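Local coordinates for protein desulfoferrodoxin (Rbo) (Treponema pallidum subsp. pallidum str. Nichols, PDB 1Y07) that probably reduces superoxide at a mononuclear iron centre, acting as a class III superoxide reductase, at residues D44-V56 / K64-H76. Residues are numbered along the deposited sequence; the frame is centred on the assembly and turned at random.
Sequences DAAKEKHIPVVEV and KVGSVAHPMTPEH. With FE (Fe (III) ion), chain H.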
ATOM      1  N   ASP B  44      19.994  11.255  15.891  1.00 18.80           N
ATOM      2  CA  ASP B  44      20.235  10.184  16.854  1.00 19.01           C
ATOM      3  C   ASP B  44      19.223  10.244  17.975  1.00 18.52           C
ATOM      4  O   ASP B  44      18.603   9.241  18.295  1.00 18.37           O
ATOM      5  CB  ASP B  44      21.643  10.285  17.473  1.00 19.55           C
ATOM      6  CG  ASP B  44      22.712   9.559  16.666  1.00 21.72           C
ATOM      7  OD1 ASP B  44      22.405   8.536  16.003  1.00 24.27           O
ATOM      8  OD2 ASP B  44      23.910   9.947  16.665  1.00 22.72           O
ATOM      9  N   ALA B  45      19.070  11.423  18.574  1.00 18.42           N
ATOM     10  CA  ALA B  45      18.229  11.594  19.773  1.00 18.44           C
ATOM     11  C   ALA B  45      16.749  11.269  19.542  1.00 18.20           C
ATOM     12  O   ALA B  45      16.052  10.875  20.484  1.00 18.72           O
ATOM     13  CB  ALA B  45      18.367  13.011  20.334  1.00 18.44           C
ATOM     14  N   ALA B  46      16.269  11.454  18.311  1.00 17.57           N
ATOM     15  CA  ALA B  46      14.903  11.054  17.954  1.00 17.80           C
ATOM     16  C   ALA B  46      14.743   9.533  17.676  1.00 17.75           C
ATOM     17  O   ALA B  46      13.612   9.038  17.607  1.00 17.43           O
ATOM     18  CB  ALA B  46      14.381  11.885  16.746  1.00 17.36           C
ATOM     19  N   LYS B  47      15.867   8.810  17.536  1.00 18.03           N
ATOM     20  CA  LYS B  47      15.883   7.376  17.141  1.00 18.31           C
ATOM     21  C   LYS B  47      15.094   6.501  18.088  1.00 17.77           C
ATOM     22  O   LYS B  47      14.387   5.599  17.648  1.00 16.90           O
ATOM     23  CB  LYS B  47      17.302   6.794  17.138  1.00 18.18           C
ATOM     24  CG  LYS B  47      18.117   6.839  15.839  1.00 20.11           C
ATOM     25  CD  LYS B  47      17.694   7.879  14.850  1.00 21.45           C
ATOM     26  CE  LYS B  47      18.640   7.915  13.643  1.00 23.94           C
ATOM     27  NZ  LYS B  47      20.062   8.259  13.972  1.00 25.70           N
ATOM     28  N   GLU B  48      15.269   6.734  19.395  1.00 17.62           N
ATOM     29  CA  GLU B  48      14.664   5.873  20.423  1.00 17.29           C
ATOM     30  C   GLU B  48      13.126   5.808  20.356  1.00 16.46           C
ATOM     31  O   GLU B  48      12.544   4.742  20.543  1.00 15.15           O
ATOM     32  CB  GLU B  48      15.083   6.316  21.835  1.00 17.81           C
ATOM     33  CG  GLU B  48      16.476   5.851  22.235  1.00 19.49           C
ATOM     34  CD  GLU B  48      16.817   6.136  23.692  1.00 21.94           C
ATOM     35  OE1 GLU B  48      15.894   6.198  24.554  1.00 21.75           O
ATOM     36  OE2 GLU B  48      18.027   6.293  23.982  1.00 25.11           O
ATOM     37  N   LYS B  49      12.487   6.959  20.141  1.00 15.92           N
ATOM     38  CA  LYS B  49      11.038   7.033  20.136  1.00 16.14           C
ATOM     39  C   LYS B  49      10.475   6.871  18.710  1.00 16.24           C
ATOM     40  O   LYS B  49       9.258   6.804  18.555  1.00 15.27           O
ATOM     41  CB  LYS B  49      10.551   8.358  20.748  1.00 16.21           C
ATOM     42  CG  LYS B  49      10.530   8.384  22.298  1.00 16.63           C
ATOM     43  CD  LYS B  49      10.946   9.750  22.859  1.00 18.07           C
ATOM     44  CE  LYS B  49       9.856  10.412  23.704  1.00 18.43           C
ATOM     45  NZ  LYS B  49       9.849   9.995  25.137  1.00 17.98           N
ATOM     46  N   HIS B  50      11.330   6.781  17.681  1.00 16.86           N
ATOM     47  CA  HIS B  50      10.817   6.815  16.288  1.00 16.87           C
ATOM     48  C   HIS B  50      11.201   5.673  15.353  1.00 16.81           C
ATOM     49  O   HIS B  50      10.423   5.393  14.434  1.00 17.66           O
ATOM     50  CB  HIS B  50      11.105   8.167  15.579  1.00 16.86           C
ATOM     51  CG  HIS B  50      10.318   9.319  16.136  1.00 17.99           C
ATOM     52  ND1 HIS B  50      10.799  10.124  17.158  1.00 17.95           N
ATOM     53  CD2 HIS B  50       9.067   9.767  15.851  1.00 16.96           C
ATOM     54  CE1 HIS B  50       9.871  11.016  17.470  1.00 19.30           C
ATOM     55  NE2 HIS B  50       8.785  10.784  16.729  1.00 18.47           N
ATOM     56  N   ILE B  51      12.346   5.007  15.554  1.00 16.92           N
ATOM     57  CA  ILE B  51      12.688   3.859  14.698  1.00 17.88           C
ATOM     58  C   ILE B  51      11.792   2.637  14.975  1.00 17.84           C
ATOM     59  O   ILE B  51      11.759   2.161  16.108  1.00 18.06           O
ATOM     60  CB  ILE B  51      14.178   3.472  14.820  1.00 18.36           C
ATOM     61  CG1 ILE B  51      15.034   4.588  14.233  1.00 19.06           C
ATOM     62  CG2 ILE B  51      14.448   2.111  14.154  1.00 17.22           C
ATOM     63  CD1 ILE B  51      16.429   4.280  14.232  1.00 19.84           C
ATOM     64  N   PRO B  52      11.122   2.100  13.947  1.00 18.31           N
ATOM     65  CA  PRO B  52      10.262   0.931  14.103  1.00 18.05           C
ATOM     66  C   PRO B  52      11.080  -0.319  14.444  1.00 18.50           C
ATOM     67  O   PRO B  52      12.148  -0.558  13.850  1.00 18.63           O
ATOM     68  CB  PRO B  52       9.527   0.814  12.734  1.00 18.48           C
ATOM     69  CG  PRO B  52      10.222   1.639  11.824  1.00 18.70           C
ATOM     70  CD  PRO B  52      11.138   2.564  12.555  1.00 17.77           C
ATOM     71  N   VAL B  53      10.610  -1.043  15.463  1.00 17.64           N
ATOM     72  CA  VAL B  53      11.136  -2.329  15.840  1.00 18.10           C
ATOM     73  C   VAL B  53      10.227  -3.392  15.263  1.00 18.28           C
ATOM     74  O   VAL B  53       9.031  -3.361  15.504  1.00 18.85           O
ATOM     75  CB  VAL B  53      11.226  -2.467  17.413  1.00 18.41           C
ATOM     76  CG1 VAL B  53      11.467  -3.919  17.860  1.00 19.87           C
ATOM     77  CG2 VAL B  53      12.306  -1.543  17.980  1.00 18.80           C
ATOM     78  N   VAL B  54      10.815  -4.348  14.544  1.00 19.08           N
ATOM     79  CA  VAL B  54      10.084  -5.421  13.878  1.00 19.55           C
ATOM     80  C   VAL B  54      10.274  -6.743  14.628  1.00 19.47           C
ATOM     81  O   VAL B  54      11.381  -7.101  14.998  1.00 19.13           O
ATOM     82  CB  VAL B  54      10.523  -5.532  12.361  1.00 19.74           C
ATOM     83  CG1 VAL B  54       9.769  -6.623  11.642  1.00 20.34           C
ATOM     84  CG2 VAL B  54      10.331  -4.175  11.659  1.00 19.52           C
ATOM     85  N   GLU B  55       9.177  -7.448  14.876  1.00 19.69           N
ATOM     86  CA  GLU B  55       9.186  -8.700  15.639  1.00 19.55           C
ATOM     87  C   GLU B  55       8.315  -9.701  14.903  1.00 19.92           C
ATOM     88  O   GLU B  55       7.102  -9.544  14.851  1.00 19.60           O
ATOM     89  CB  GLU B  55       8.638  -8.489  17.040  1.00 19.71           C
ATOM     90  CG  GLU B  55       9.498  -7.604  17.924  1.00 21.55           C
ATOM     91  CD  GLU B  55       8.948  -7.465  19.326  1.00 24.74           C
ATOM     92  OE1 GLU B  55       7.786  -7.890  19.587  1.00 26.69           O
ATOM     93  OE2 GLU B  55       9.693  -6.924  20.178  1.00 28.19           O
ATOM     94  N   VAL B  56       8.952 -10.697  14.308  1.00 19.67           N
ATOM     95  CA  VAL B  56       8.259 -11.701  13.531  1.00 19.44           C
ATOM     96  C   VAL B  56       7.991 -12.926  14.366  1.00 18.97           C
ATOM     97  O   VAL B  56       8.846 -13.412  15.159  1.00 19.49           O
ATOM     98  CB  VAL B  56       9.058 -12.121  12.296  1.00 19.85           C
ATOM     99  CG1 VAL B  56       8.275 -13.154  11.456  1.00 21.52           C
ATOM    100  CG2 VAL B  56       9.433 -10.929  11.478  1.00 20.96           C
ATOM    101  N   LYS B  64       6.617  -2.096  16.382  1.00 17.83           N
ATOM    102  CA  LYS B  64       6.485  -1.247  17.580  1.00 18.84           C
ATOM    103  C   LYS B  64       7.304   0.042  17.409  1.00 18.88           C
ATOM    104  O   LYS B  64       8.436  -0.033  16.944  1.00 19.48           O
ATOM    105  CB  LYS B  64       7.012  -1.941  18.843  1.00 20.25           C
ATOM    106  CG  LYS B  64       6.663  -3.423  19.061  1.00 21.36           C
ATOM    107  CD  LYS B  64       7.328  -3.910  20.352  1.00 24.67           C
ATOM    108  CE  LYS B  64       6.634  -3.328  21.550  1.00 27.54           C
ATOM    109  NZ  LYS B  64       5.156  -3.348  21.385  1.00 29.02           N
ATOM    110  N   VAL B  65       6.725   1.197  17.738  1.00 19.00           N
ATOM    111  CA  VAL B  65       7.380   2.474  17.479  1.00 20.03           C
ATOM    112  C   VAL B  65       7.763   2.955  18.843  1.00 21.79           C
ATOM    113  O   VAL B  65       6.913   3.360  19.653  1.00 19.98           O
ATOM    114  CB  VAL B  65       6.523   3.442  16.626  1.00 20.28           C
ATOM    115  CG1 VAL B  65       7.295   4.751  16.290  1.00 19.79           C
ATOM    116  CG2 VAL B  65       6.160   2.744  15.333  1.00 20.64           C
ATOM    117  N   GLY B  66       9.081   2.888  19.040  1.00 22.64           N
ATOM    118  CA  GLY B  66       9.653   2.487  20.272  1.00 24.30           C
ATOM    119  C   GLY B  66      10.381   1.155  20.418  1.00 24.92           C
ATOM    120  O   GLY B  66       9.751   0.105  20.609  1.00 25.78           O
ATOM    121  N   SER B  67      11.720   1.222  20.431  1.00 24.74           N
ATOM    122  CA  SER B  67      12.483   0.346  21.332  1.00 25.15           C
ATOM    123  C   SER B  67      12.008   0.677  22.769  1.00 25.18           C
ATOM    124  O   SER B  67      11.968  -0.193  23.669  1.00 26.14           O
ATOM    125  CB  SER B  67      13.978   0.628  21.235  1.00 25.06           C
ATOM    126  OG  SER B  67      14.201   1.983  21.562  1.00 26.49           O
ATOM    127  N   VAL B  68      11.682   1.952  22.983  1.00 24.12           N
ATOM    128  CA  VAL B  68      10.657   2.300  23.967  1.00 23.70           C
ATOM    129  C   VAL B  68       9.483   3.143  23.321  1.00 22.68           C
ATOM    130  O   VAL B  68       9.683   3.854  22.341  1.00 22.70           O
ATOM    131  CB  VAL B  68      11.270   2.993  25.170  1.00 23.83           C
ATOM    132  CG1 VAL B  68      12.276   2.037  25.930  1.00 23.31           C
ATOM    133  CG2 VAL B  68      11.936   4.313  24.765  1.00 24.30           C
ATOM    134  N   ALA B  69       8.283   3.093  23.908  1.00 21.62           N
ATOM    135  CA  ALA B  69       7.068   3.642  23.289  1.00 20.58           C
ATOM    136  C   ALA B  69       7.016   5.165  23.004  1.00 20.29           C
ATOM    137  O   ALA B  69       7.231   6.005  23.879  1.00 20.07           O
ATOM    138  CB  ALA B  69       5.817   3.220  24.082  1.00 20.62           C
ATOM    139  N   HIS B  70       6.644   5.480  21.763  1.00 20.03           N
ATOM    140  CA  HIS B  70       6.322   6.827  21.313  1.00 19.39           C
ATOM    141  C   HIS B  70       4.952   7.255  21.816  1.00 19.36           C
ATOM    142  O   HIS B  70       4.054   6.428  21.942  1.00 19.15           O
ATOM    143  CB  HIS B  70       6.291   6.849  19.773  1.00 19.59           C
ATOM    144  CG  HIS B  70       6.154   8.221  19.178  1.00 20.21           C
ATOM    145  ND1 HIS B  70       4.968   8.930  19.176  1.00 21.08           N
ATOM    146  CD2 HIS B  70       7.065   9.011  18.563  1.00 18.31           C
ATOM    147  CE1 HIS B  70       5.154  10.091  18.578  1.00 21.33           C
ATOM    148  NE2 HIS B  70       6.416  10.159  18.189  1.00 20.78           N
ATOM    149  N   PRO B  71       4.781   8.549  22.060  1.00 20.12           N
ATOM    150  CA  PRO B  71       3.474   9.139  22.356  1.00 20.04           C
ATOM    151  C   PRO B  71       2.363   8.787  21.362  1.00 20.47           C
ATOM    152  O   PRO B  71       2.573   8.775  20.169  1.00 20.54           O
ATOM    153  CB  PRO B  71       3.754  10.641  22.310  1.00 19.72           C
ATOM    154  CG  PRO B  71       5.147  10.755  22.729  1.00 20.96           C
ATOM    155  CD  PRO B  71       5.853   9.564  22.151  1.00 20.81           C
ATOM    156  N   MET B  72       1.194   8.510  21.909  1.00 20.80           N
ATOM    157  CA  MET B  72      -0.019   8.394  21.150  1.00 20.97           C
ATOM    158  C   MET B  72      -1.089   9.307  21.784  1.00 21.62           C
ATOM    159  O   MET B  72      -1.976   8.845  22.550  1.00 22.56           O
ATOM    160  CB  MET B  72      -0.454   6.929  21.118  1.00 20.53           C
ATOM    161  CG  MET B  72       0.514   5.992  20.421  1.00 19.54           C
ATOM    162  SD  MET B  72       0.576   6.270  18.658  1.00 20.60           S
ATOM    163  CE  MET B  72      -0.941   5.663  18.159  1.00 19.16           C
ATOM    164  N   THR B  73      -0.960  10.603  21.489  1.00 22.47           N
ATOM    165  CA  THR B  73      -1.893  11.659  21.915  1.00 23.52           C
ATOM    166  C   THR B  73      -2.398  12.444  20.716  1.00 24.02           C
ATOM    167  O   THR B  73      -1.776  12.414  19.664  1.00 23.61           O
ATOM    168  CB  THR B  73      -1.186  12.670  22.849  1.00 23.74           C
ATOM    169  OG1 THR B  73      -0.291  13.497  22.087  1.00 22.72           O
ATOM    170  CG2 THR B  73      -0.301  11.972  23.869  1.00 24.43           C
ATOM    171  N   PRO B  74      -3.480  13.210  20.864  1.00 24.68           N
ATOM    172  CA  PRO B  74      -4.019  13.947  19.706  1.00 25.25           C
ATOM    173  C   PRO B  74      -3.030  14.949  19.084  1.00 25.22           C
ATOM    174  O   PRO B  74      -3.115  15.220  17.893  1.00 26.36           O
ATOM    175  CB  PRO B  74      -5.242  14.674  20.285  1.00 25.24           C
ATOM    176  CG  PRO B  74      -5.586  13.914  21.537  1.00 25.36           C
ATOM    177  CD  PRO B  74      -4.258  13.467  22.094  1.00 25.41           C
ATOM    178  N   GLU B  75      -2.099  15.476  19.871  1.00 25.44           N
ATOM    179  CA  GLU B  75      -1.170  16.517  19.383  1.00 24.93           C
ATOM    180  C   GLU B  75       0.133  15.918  18.823  1.00 23.60           C
ATOM    181  O   GLU B  75       0.817  16.534  17.992  1.00 23.20           O
ATOM    182  CB  GLU B  75      -0.851  17.520  20.502  1.00 25.80           C
ATOM    183  CG  GLU B  75      -2.072  18.089  21.234  1.00 27.41           C
ATOM    184  CD  GLU B  75      -2.633  17.170  22.328  1.00 29.53           C
ATOM    185  OE1 GLU B  75      -1.909  16.836  23.290  1.00 31.45           O
ATOM    186  OE2 GLU B  75      -3.816  16.783  22.237  1.00 31.59           O
ATOM    187  N   HIS B  76       0.452  14.719  19.298  1.00 22.22           N
ATOM    188  CA  HIS B  76       1.666  14.000  18.970  1.00 21.68           C
ATOM    189  C   HIS B  76       1.425  12.491  18.949  1.00 21.50           C
ATOM    190  O   HIS B  76       1.217  11.859  19.991  1.00 20.99           O
ATOM    191  CB  HIS B  76       2.734  14.346  19.978  1.00 21.42           C
ATOM    192  CG  HIS B  76       4.101  13.925  19.578  1.00 20.07           C
ATOM    193  ND1 HIS B  76       5.131  13.814  20.485  1.00 19.04           N
ATOM    194  CD2 HIS B  76       4.620  13.590  18.369  1.00 19.95           C
ATOM    195  CE1 HIS B  76       6.229  13.443  19.853  1.00 19.42           C
ATOM    196  NE2 HIS B  76       5.945  13.291  18.569  1.00 19.27           N
TER
HETATM  197 FE    FE H 130       7.077  12.194  17.155  1.00 37.48          FE
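His50, His70 and His76 meet at a single iron(III) ion, each giving it NE2: the metal lies 2.3 Å from His50 NE2, 2.4 Å from His70 NE2 and 2.1 Å from His76 NE2. Sharing the metal brings the first two rings close, and they form an offset edge-to-face pair, planes at 76°, with CD2 of His70 over one face of the His50 imidazole, toward its rim. Trp125 also stacks on the His50 ring. CG of His70 is anti to the backbone N (chi1 -172°), which turns the ring back toward the 47-50 helix, where the carbonyl oxygen of Lys49 lies in the ring plane, 3.1 Å from CD2.

Second-shell carbonyls, together with the iron bonds, hold the rotation of both rings. His50 ND1 donates in its own ring plane to a lone pair of Ala46 O, and His70 ND1 reaches Pro71 O at 2.6 Å in the same manner; both bonds leave NE2 to the metal and would probably make the imidazoles somewhat more electron-rich.

Away from the iron, Val65 CG1 packs against the carbonyl oxygens of Lys49 and His50. Beyond it the two segments pair as antiparallel strands, with Val53 and Lys64 as the hydrogen-bonded pair: Val53 N donates to Lys64 O in a nearly straight bond (2.8 Å, 178°), and Lys64 N answers to Val53 O. Val53 CG2 rests on the backbone of Ser67, while CD of Lys64 passes the Glu55 carboxylate, 3.8 Å from OE2, and Lys64 NZ forms a salt bridge with Glu101.

Cys119 and His122 complete the ligand set, giving the four-histidine, one-cysteine iron site characteristic of superoxide reductases, here set beside the 52-57/60-65 hairpin of the beta-rich desulfoferrodoxin domain.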